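Local coordinates for putative branched-chain amino acid transport system substrate-binding protein (Rhodopseudomonas palustris, PDB 3TX6) that probably captures lignin-derived aromatic acids, such as p-coumaric acid and its relatives, in the periplasm and hands them to an ABC transporter, at residues 13-18 with 75-80; 21-26 with 281-286. All coordinates share one frame; numbering follows the deposited sequence.

Interactions 1 and 2 are both buried, and both line the bound 3-(4-hydroxy-phenyl)pyruvic acid, with centres about 10 Å apart. Interaction 1 joins the C-terminal ends of two adjacent, parallel strands of one mixed sheet, and its chemistry is polar: hydroxyls, backbone groups and a helix start that meets the ligand's acid end. Interaction 2 packs two helices, mostly through apolar side chains, and its polar groups take the phenol oxygen at the other end of the ligand. Helix 21-29, which follows strand 8-14 in the chain, ties the two together: Leu-23 CD2 lies 3.5 Å from Ser-77 O, so the leucine that packs in interaction 2 also covers the turn of interaction 1.

Interaction 1 (13-18 with 75-80). With ENO (3-(4-hydroxy-phenyl)pyruvic acid), chain D.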
ATOM      1  N   THR A  13      14.009   1.023  -2.172  1.00 12.95           N
ATOM      2  CA  THR A  13      13.745   1.886  -3.309  1.00 12.32           C
ATOM      3  C   THR A  13      12.312   2.353  -3.256  1.00 12.05           C
ATOM      4  O   THR A  13      11.395   1.540  -3.176  1.00 12.84           O
ATOM      5  CB  THR A  13      14.095   1.208  -4.690  1.00 13.33           C
ATOM      6  OG1 THR A  13      13.981   2.190  -5.759  1.00 14.56           O
ATOM      7  CG2 THR A  13      13.332  -0.071  -4.975  1.00 15.69           C
ATOM      8  N   VAL A  14      12.131   3.678  -3.233  1.00 13.14           N
ATOM      9  CA  VAL A  14      10.829   4.262  -3.208  1.00 12.22           C
ATOM     10  C   VAL A  14      10.762   5.454  -4.157  1.00 12.59           C
ATOM     11  O   VAL A  14      11.756   5.859  -4.746  1.00 14.92           O
ATOM     12  CB  VAL A  14      10.431   4.673  -1.764  1.00 13.10           C
ATOM     13  CG1 VAL A  14      10.117   3.457  -0.894  1.00 16.27           C
ATOM     14  CG2 VAL A  14      11.483   5.596  -1.162  1.00 14.07           C
ATOM     15  N   THR A  15       9.559   5.970  -4.330  1.00 12.01           N
ATOM     16  CA  THR A  15       9.299   6.999  -5.335  1.00 13.67           C
ATOM     17  C   THR A  15       9.150   8.362  -4.658  1.00 14.46           C
ATOM     18  O   THR A  15       8.088   8.710  -4.103  1.00 15.63           O
ATOM     19  CB  THR A  15       8.022   6.665  -6.113  1.00 16.43           C
ATOM     20  OG1 THR A  15       8.108   5.312  -6.620  1.00 15.78           O
ATOM     21  CG2 THR A  15       7.803   7.723  -7.246  1.00 17.15           C
ATOM     22  N   THR A  16      10.223   9.133  -4.727  1.00 15.40           N
ATOM     23  CA  THR A  16      10.265  10.431  -4.074  1.00 17.55           C
ATOM     24  C   THR A  16      10.311  11.595  -5.077  1.00 17.66           C
ATOM     25  O   THR A  16      10.365  12.750  -4.665  1.00 20.53           O
ATOM     26  CB  THR A  16      11.402  10.533  -3.067  1.00 18.17           C
ATOM     27  OG1 THR A  16      12.662  10.359  -3.728  1.00 20.64           O
ATOM     28  CG2 THR A  16      11.238   9.542  -1.965  1.00 21.54           C
ATOM     29  N   THR A  17      10.279  11.276  -6.368  1.00 19.37           N
ATOM     30  CA  THR A  17      10.105  12.251  -7.455  1.00 20.38           C
ATOM     31  C   THR A  17       9.089  11.719  -8.467  1.00 20.37           C
ATOM     32  O   THR A  17       8.824  10.511  -8.490  1.00 23.32           O
ATOM     33  CB  THR A  17      11.425  12.517  -8.223  1.00 22.71           C
ATOM     34  OG1 THR A  17      11.899  11.295  -8.825  1.00 22.33           O
ATOM     35  CG2 THR A  17      12.470  13.102  -7.319  1.00 23.35           C
ATOM     36  N   GLY A  18       8.506  12.603  -9.272  1.00 27.05           N
ATOM     37  CA  GLY A  18       7.489  12.221 -10.236  1.00 24.31           C
ATOM     38  C   GLY A  18       6.104  12.199  -9.608  1.00 23.44           C
ATOM     39  O   GLY A  18       5.939  12.556  -8.430  1.00 24.07           O
ATOM     40  N   GLY A  75      10.442  -2.130  -1.310  1.00 13.18           N
ATOM     41  CA  GLY A  75       9.947  -1.148  -2.255  1.00 14.27           C
ATOM     42  C   GLY A  75       9.012  -1.788  -3.253  1.00 12.82           C
ATOM     43  O   GLY A  75       8.687  -2.986  -3.153  1.00 12.52           O
ATOM     44  N   SER A  76       8.536  -1.040  -4.233  1.00 12.58           N
ATOM     45  CA  SER A  76       8.670   0.397  -4.368  1.00 13.18           C
ATOM     46  C   SER A  76       7.317   0.989  -3.904  1.00 12.89           C
ATOM     47  O   SER A  76       6.605   0.364  -3.155  1.00 14.21           O
ATOM     48  CB  SER A  76       9.034   0.737  -5.843  1.00 14.01           C
ATOM     49  OG  SER A  76       9.094   2.141  -6.090  1.00 14.49           O
ATOM     50  N   SER A  77       6.992   2.202  -4.374  1.00 12.52           N
ATOM     51  CA  SER A  77       5.825   2.940  -3.890  1.00 14.09           C
ATOM     52  C   SER A  77       4.537   2.659  -4.686  1.00 12.98           C
ATOM     53  O   SER A  77       3.430   2.920  -4.225  1.00 14.26           O
ATOM     54  CB  SER A  77       6.110   4.452  -3.927  1.00 14.57           C
ATOM     55  OG  SER A  77       7.229   4.774  -3.094  1.00 14.08           O
ATOM     56  N   VAL A  78       4.714   2.242  -5.929  1.00 13.42           N
ATOM     57  CA  VAL A  78       3.613   1.997  -6.858  1.00 14.81           C
ATOM     58  C   VAL A  78       3.894   0.662  -7.551  1.00 13.37           C
ATOM     59  O   VAL A  78       5.015   0.137  -7.465  1.00 13.25           O
ATOM     60  CB  VAL A  78       3.351   3.170  -7.827  1.00 15.32           C
ATOM     61  CG1 VAL A  78       2.729   4.353  -7.085  1.00 16.24           C
ATOM     62  CG2 VAL A  78       4.639   3.556  -8.578  1.00 15.95           C
ATOM     63  N   THR A  79       2.852   0.095  -8.163  1.00 14.60           N
ATOM     64  CA  THR A  79       2.934  -1.293  -8.631  1.00 14.63           C
ATOM     65  C   THR A  79       3.993  -1.573  -9.694  1.00 14.33           C
ATOM     66  O   THR A  79       4.734  -2.542  -9.531  1.00 14.75           O
ATOM     67  CB  THR A  79       1.544  -1.842  -9.033  1.00 15.61           C
ATOM     68  OG1 THR A  79       0.693  -1.773  -7.878  1.00 17.38           O
ATOM     69  CG2 THR A  79       1.636  -3.269  -9.550  1.00 17.13           C
ATOM     70  N   PRO A  80       4.109  -0.749 -10.748  1.00 14.99           N
ATOM     71  CA  PRO A  80       5.061  -1.137 -11.808  1.00 15.82           C
ATOM     72  C   PRO A  80       6.527  -1.299 -11.321  1.00 15.69           C
ATOM     73  O   PRO A  80       7.150  -2.319 -11.603  1.00 16.39           O
ATOM     74  CB  PRO A  80       4.872  -0.032 -12.878  1.00 20.78           C
ATOM     75  CG  PRO A  80       3.424   0.344 -12.690  1.00 19.70           C
ATOM     76  CD  PRO A  80       3.276   0.368 -11.183  1.00 17.22           C
TER
HETATM   77  O4  ENO D 386       0.251   0.370  -5.921  1.00 19.20           O
HETATM   78  C9  ENO D 386       0.257   1.886  -2.866  1.00 16.67           C
HETATM   79  C8  ENO D 386       0.093   1.475  -1.559  1.00 17.51           C
HETATM   80  C7  ENO D 386      -1.167   1.090  -1.074  1.00 17.59           C
HETATM   81  C6  ENO D 386      -2.223   1.038  -1.963  1.00 16.77           C
HETATM   82  C5  ENO D 386      -2.077   1.467  -3.279  1.00 18.95           C
HETATM   83  C4  ENO D 386      -0.823   1.885  -3.755  1.00 16.72           C
HETATM   84  O3  ENO D 386      -1.269   0.662   0.244  1.00 25.70           O
HETATM   85  C3  ENO D 386      -0.663   2.415  -5.152  1.00 20.31           C
HETATM   86  C2  ENO D 386      -0.174   1.502  -6.210  1.00 19.53           C
HETATM   87  C1  ENO D 386      -0.094   2.032  -7.563  1.00 19.53           C
HETATM   88  O2  ENO D 386       0.369   1.287  -8.452  1.00 18.36           O
HETATM   89  O1  ENO D 386      -0.489   3.207  -7.827  1.00 20.01           O
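Thr-13, Val-14 and Thr-15 meet Gly-75, Ser-76 and Ser-77 where adjacent parallel strands 8-14 and 72-75 run out at the ligand-binding edge of a type I periplasmic binding protein lobe. A hydrogen bond between the segments runs from Thr-15 N to Ser-77 OG, 2.9 Å and nearly straight at 164°. With OG anti to its own carbonyl carbon (chi1 -60°), Ser-77 also reaches Glu-27, so its hydroxyl links strand end and helix 21-29. An alanine here would probably leave the buried Thr-15 N-H without its mate and Glu-27 short of a partner. The hydroxyls of Thr-13, Thr-15 and Ser-76 converge on the carboxylate of Asp-50, a role that suits small hydroxylated side chains at these three positions. Two weaker CA-H...O contacts reach Thr-13 O, a buried carbonyl with no conventional partner: Ser-76 CA lies 3.2 Å from it, and Gly-75 CA approaches too. Any CB on residue 75 would strike that oxygen, and the next peptide, into Ser-76, is cis. Van der Waals contact adds Val-14 CB against Ser-77 OG. Beyond the turn Val-78 holds the N-cap position of helix 79-92, whose first N-H, Thr-79 N, donates to ligand O2 at 2.8 Å.

Interaction 2 (21-26 with 281-286); sequences AALGIP and SQFAAH. With ENO (3-(4-hydroxy-phenyl)pyruvic acid), chain D.
Part of the pocket wall beside the phenol ring of 3-(4-hydroxy-phenyl)pyruvic acid is formed where Leu-23 packs on Phe-283. Leu-23 CG sits squarely over the phenyl ring, 3.5 Å from its centroid and 6° off the normal, a CH-pi contact, while CD2 reaches toward CE1. Gln-282 CB covers the opposite face, so the ring is clamped between two aliphatic groups and presents its edge to the ligand, with CE1 3.8 Å from ENO C8. A flat, apolar phenylalanine suits this place, because it fills the helix interface and lines the aromatic site at once. Farther along, Pro-26 CB rests on Ala-284 CB at 3.9 Å and against Ser-281 OG. Proline brings no N-H, and helix 21-29 kinks there; the small methyl of Ala-284 allows close approach. Ser-281 caps its helix by accepting from Ala-284 N at 3.0 Å. Two side chains grip the phenol oxygen O3. Gln-282, its chain bent at chi2 (74°), donates from NE2 at 3.0 Å in an almost straight bond, and His-286 NE2 meets O3 near the imidazole plane at 2.6 Å. The axes of segments 21-26 and 282-286 approach to 7.8 Å at an angle of 42°. Tyr-271 of helix 261-275 touches both Pro-26 and Ala-284, so a third helix joins this pair. Gln-282 OE1 accepts from Gly-246 N, just past strand 242-245, connecting the start of helix 282-304 to the seven-stranded sheet of the other lobe.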
ATOM      1  N   ALA A  21       5.424  10.880  -6.010  1.00 17.48           N
ATOM      2  CA  ALA A  21       6.272  11.356  -4.922  1.00 17.81           C
ATOM      3  C   ALA A  21       5.533  11.434  -3.590  1.00 16.55           C
ATOM      4  O   ALA A  21       6.172  11.250  -2.570  1.00 17.68           O
ATOM      5  CB  ALA A  21       6.901  12.750  -5.227  1.00 18.72           C
ATOM      6  N   ALA A  22       4.223  11.738  -3.608  1.00 16.75           N
ATOM      7  CA  ALA A  22       3.454  11.849  -2.372  1.00 18.45           C
ATOM      8  C   ALA A  22       3.310  10.534  -1.643  1.00 15.81           C
ATOM      9  O   ALA A  22       2.938  10.533  -0.471  1.00 19.65           O
ATOM     10  CB  ALA A  22       2.081  12.487  -2.590  1.00 22.09           C
ATOM     11  N   LEU A  23       3.578   9.434  -2.337  1.00 14.92           N
ATOM     12  CA  LEU A  23       3.568   8.115  -1.695  1.00 14.94           C
ATOM     13  C   LEU A  23       4.949   7.782  -1.143  1.00 14.95           C
ATOM     14  O   LEU A  23       5.070   7.303  -0.011  1.00 16.05           O
ATOM     15  CB  LEU A  23       3.120   7.023  -2.676  1.00 15.19           C
ATOM     16  CG  LEU A  23       1.610   6.938  -2.915  1.00 15.06           C
ATOM     17  CD1 LEU A  23       1.050   8.212  -3.599  1.00 19.98           C
ATOM     18  CD2 LEU A  23       1.264   5.686  -3.715  1.00 17.25           C
ATOM     19  N   GLY A  24       5.988   8.032  -1.942  1.00 13.62           N
ATOM     20  CA  GLY A  24       7.326   7.702  -1.477  1.00 13.10           C
ATOM     21  C   GLY A  24       7.954   8.610  -0.421  1.00 11.28           C
ATOM     22  O   GLY A  24       8.754   8.140   0.398  1.00 13.21           O
ATOM     23  N   ILE A  25       7.677   9.912  -0.506  1.00 12.80           N
ATOM     24  CA  ILE A  25       8.222  10.827   0.486  1.00 13.19           C
ATOM     25  C   ILE A  25       7.904  10.395   1.927  1.00 12.97           C
ATOM     26  O   ILE A  25       8.823  10.305   2.765  1.00 12.98           O
ATOM     27  CB  ILE A  25       7.831  12.298   0.199  1.00 14.13           C
ATOM     28  CG1 ILE A  25       8.651  12.817  -0.987  1.00 15.39           C
ATOM     29  CG2 ILE A  25       8.069  13.191   1.430  1.00 16.58           C
ATOM     30  CD1 ILE A  25       8.151  14.131  -1.604  1.00 17.26           C
ATOM     31  N   PRO A  26       6.642  10.071   2.222  1.00 13.92           N
ATOM     32  CA  PRO A  26       6.389   9.601   3.576  1.00 12.87           C
ATOM     33  C   PRO A  26       7.018   8.256   3.944  1.00 13.89           C
ATOM     34  O   PRO A  26       7.370   8.007   5.106  1.00 13.83           O
ATOM     35  CB  PRO A  26       4.845   9.486   3.633  1.00 14.57           C
ATOM     36  CG  PRO A  26       4.371  10.448   2.581  1.00 17.35           C
ATOM     37  CD  PRO A  26       5.386  10.323   1.495  1.00 13.67           C
ATOM     38  N   SER A 281      -0.211   8.959   7.044  1.00 15.33           N
ATOM     39  CA  SER A 281      -0.573   8.376   5.754  1.00 15.05           C
ATOM     40  C   SER A 281      -0.563   6.854   5.784  1.00 15.28           C
ATOM     41  O   SER A 281       0.162   6.217   6.539  1.00 16.55           O
ATOM     42  CB  SER A 281       0.309   8.889   4.613  1.00 16.76           C
ATOM     43  OG  SER A 281       1.650   8.476   4.782  1.00 16.11           O
ATOM     44  N   GLN A 282      -1.346   6.322   4.869  1.00 16.19           N
ATOM     45  CA  GLN A 282      -1.273   4.919   4.424  1.00 15.81           C
ATOM     46  C   GLN A 282       0.156   4.502   4.150  1.00 13.78           C
ATOM     47  O   GLN A 282       0.571   3.401   4.505  1.00 14.60           O
ATOM     48  CB  GLN A 282      -2.107   4.781   3.145  1.00 14.87           C
ATOM     49  CG  GLN A 282      -2.172   3.408   2.484  1.00 14.79           C
ATOM     50  CD  GLN A 282      -3.028   2.381   3.199  1.00 14.73           C
ATOM     51  OE1 GLN A 282      -3.737   2.695   4.172  1.00 16.53           O
ATOM     52  NE2 GLN A 282      -2.971   1.151   2.705  1.00 19.12           N
ATOM     53  N   PHE A 283       0.895   5.388   3.504  1.00 14.91           N
ATOM     54  CA  PHE A 283       2.189   5.042   2.876  1.00 13.30           C
ATOM     55  C   PHE A 283       3.347   5.011   3.874  1.00 12.27           C
ATOM     56  O   PHE A 283       4.135   4.047   3.919  1.00 14.18           O
ATOM     57  CB  PHE A 283       2.434   6.011   1.698  1.00 13.46           C
ATOM     58  CG  PHE A 283       1.209   6.127   0.850  1.00 14.10           C
ATOM     59  CD1 PHE A 283       0.757   5.031   0.172  1.00 17.10           C
ATOM     60  CD2 PHE A 283       0.455   7.308   0.800  1.00 16.14           C
ATOM     61  CE1 PHE A 283      -0.435   5.071  -0.515  1.00 16.84           C
ATOM     62  CE2 PHE A 283      -0.737   7.360   0.081  1.00 18.21           C
ATOM     63  CZ  PHE A 283      -1.187   6.229  -0.586  1.00 18.37           C
ATOM     64  N   ALA A 284       3.418   6.037   4.737  1.00 13.90           N
ATOM     65  CA  ALA A 284       4.413   6.053   5.821  1.00 15.23           C
ATOM     66  C   ALA A 284       4.353   4.707   6.603  1.00 13.72           C
ATOM     67  O   ALA A 284       5.356   4.173   7.042  1.00 14.50           O
ATOM     68  CB  ALA A 284       4.170   7.213   6.766  1.00 15.47           C
ATOM     69  N   ALA A 285       3.125   4.243   6.842  1.00 13.68           N
ATOM     70  CA  ALA A 285       2.874   3.063   7.611  1.00 13.94           C
ATOM     71  C   ALA A 285       3.480   1.824   6.978  1.00 13.45           C
ATOM     72  O   ALA A 285       3.865   0.907   7.709  1.00 13.74           O
ATOM     73  CB  ALA A 285       1.373   2.914   7.838  1.00 16.04           C
ATOM     74  N   HIS A 286       3.547   1.745   5.654  1.00 15.00           N
ATOM     75  CA  HIS A 286       4.097   0.533   5.038  1.00 13.66           C
ATOM     76  C   HIS A 286       5.573   0.372   5.301  1.00 14.14           C
ATOM     77  O   HIS A 286       6.002  -0.746   5.595  1.00 14.20           O
ATOM     78  CB  HIS A 286       3.797   0.438   3.551  1.00 15.40           C
ATOM     79  CG  HIS A 286       2.342   0.418   3.217  1.00 16.45           C
ATOM     80  ND1 HIS A 286       1.401  -0.278   3.930  1.00 17.70           N
ATOM     81  CD2 HIS A 286       1.666   1.048   2.178  1.00 16.84           C
ATOM     82  CE1 HIS A 286       0.186  -0.093   3.339  1.00 17.38           C
ATOM     83  NE2 HIS A 286       0.348   0.712   2.284  1.00 20.53           N
TER
HETATM   84  O4  ENO D 386       0.251   0.370  -5.921  1.00 19.20           O
HETATM   85  C9  ENO D 386       0.257   1.886  -2.866  1.00 16.67           C
HETATM   86  C8  ENO D 386       0.093   1.475  -1.559  1.00 17.51           C
HETATM   87  C7  ENO D 386      -1.167   1.090  -1.074  1.00 17.59           C
HETATM   88  C6  ENO D 386      -2.223   1.038  -1.963  1.00 16.77           C
HETATM   89  C5  ENO D 386      -2.077   1.467  -3.279  1.00 18.95           C
HETATM   90  C4  ENO D 386      -0.823   1.885  -3.755  1.00 16.72           C
HETATM   91  O3  ENO D 386      -1.269   0.662   0.244  1.00 25.70           O
HETATM   92  C3  ENO D 386      -0.663   2.415  -5.152  1.00 20.31           C
HETATM   93  C2  ENO D 386      -0.174   1.502  -6.210  1.00 19.53           C
HETATM   94  C1  ENO D 386      -0.094   2.032  -7.563  1.00 19.53           C
HETATM   95  O2  ENO D 386       0.369   1.287  -8.452  1.00 18.36           O
HETATM   96  O1  ENO D 386      -0.489   3.207  -7.827  1.00 20.01           O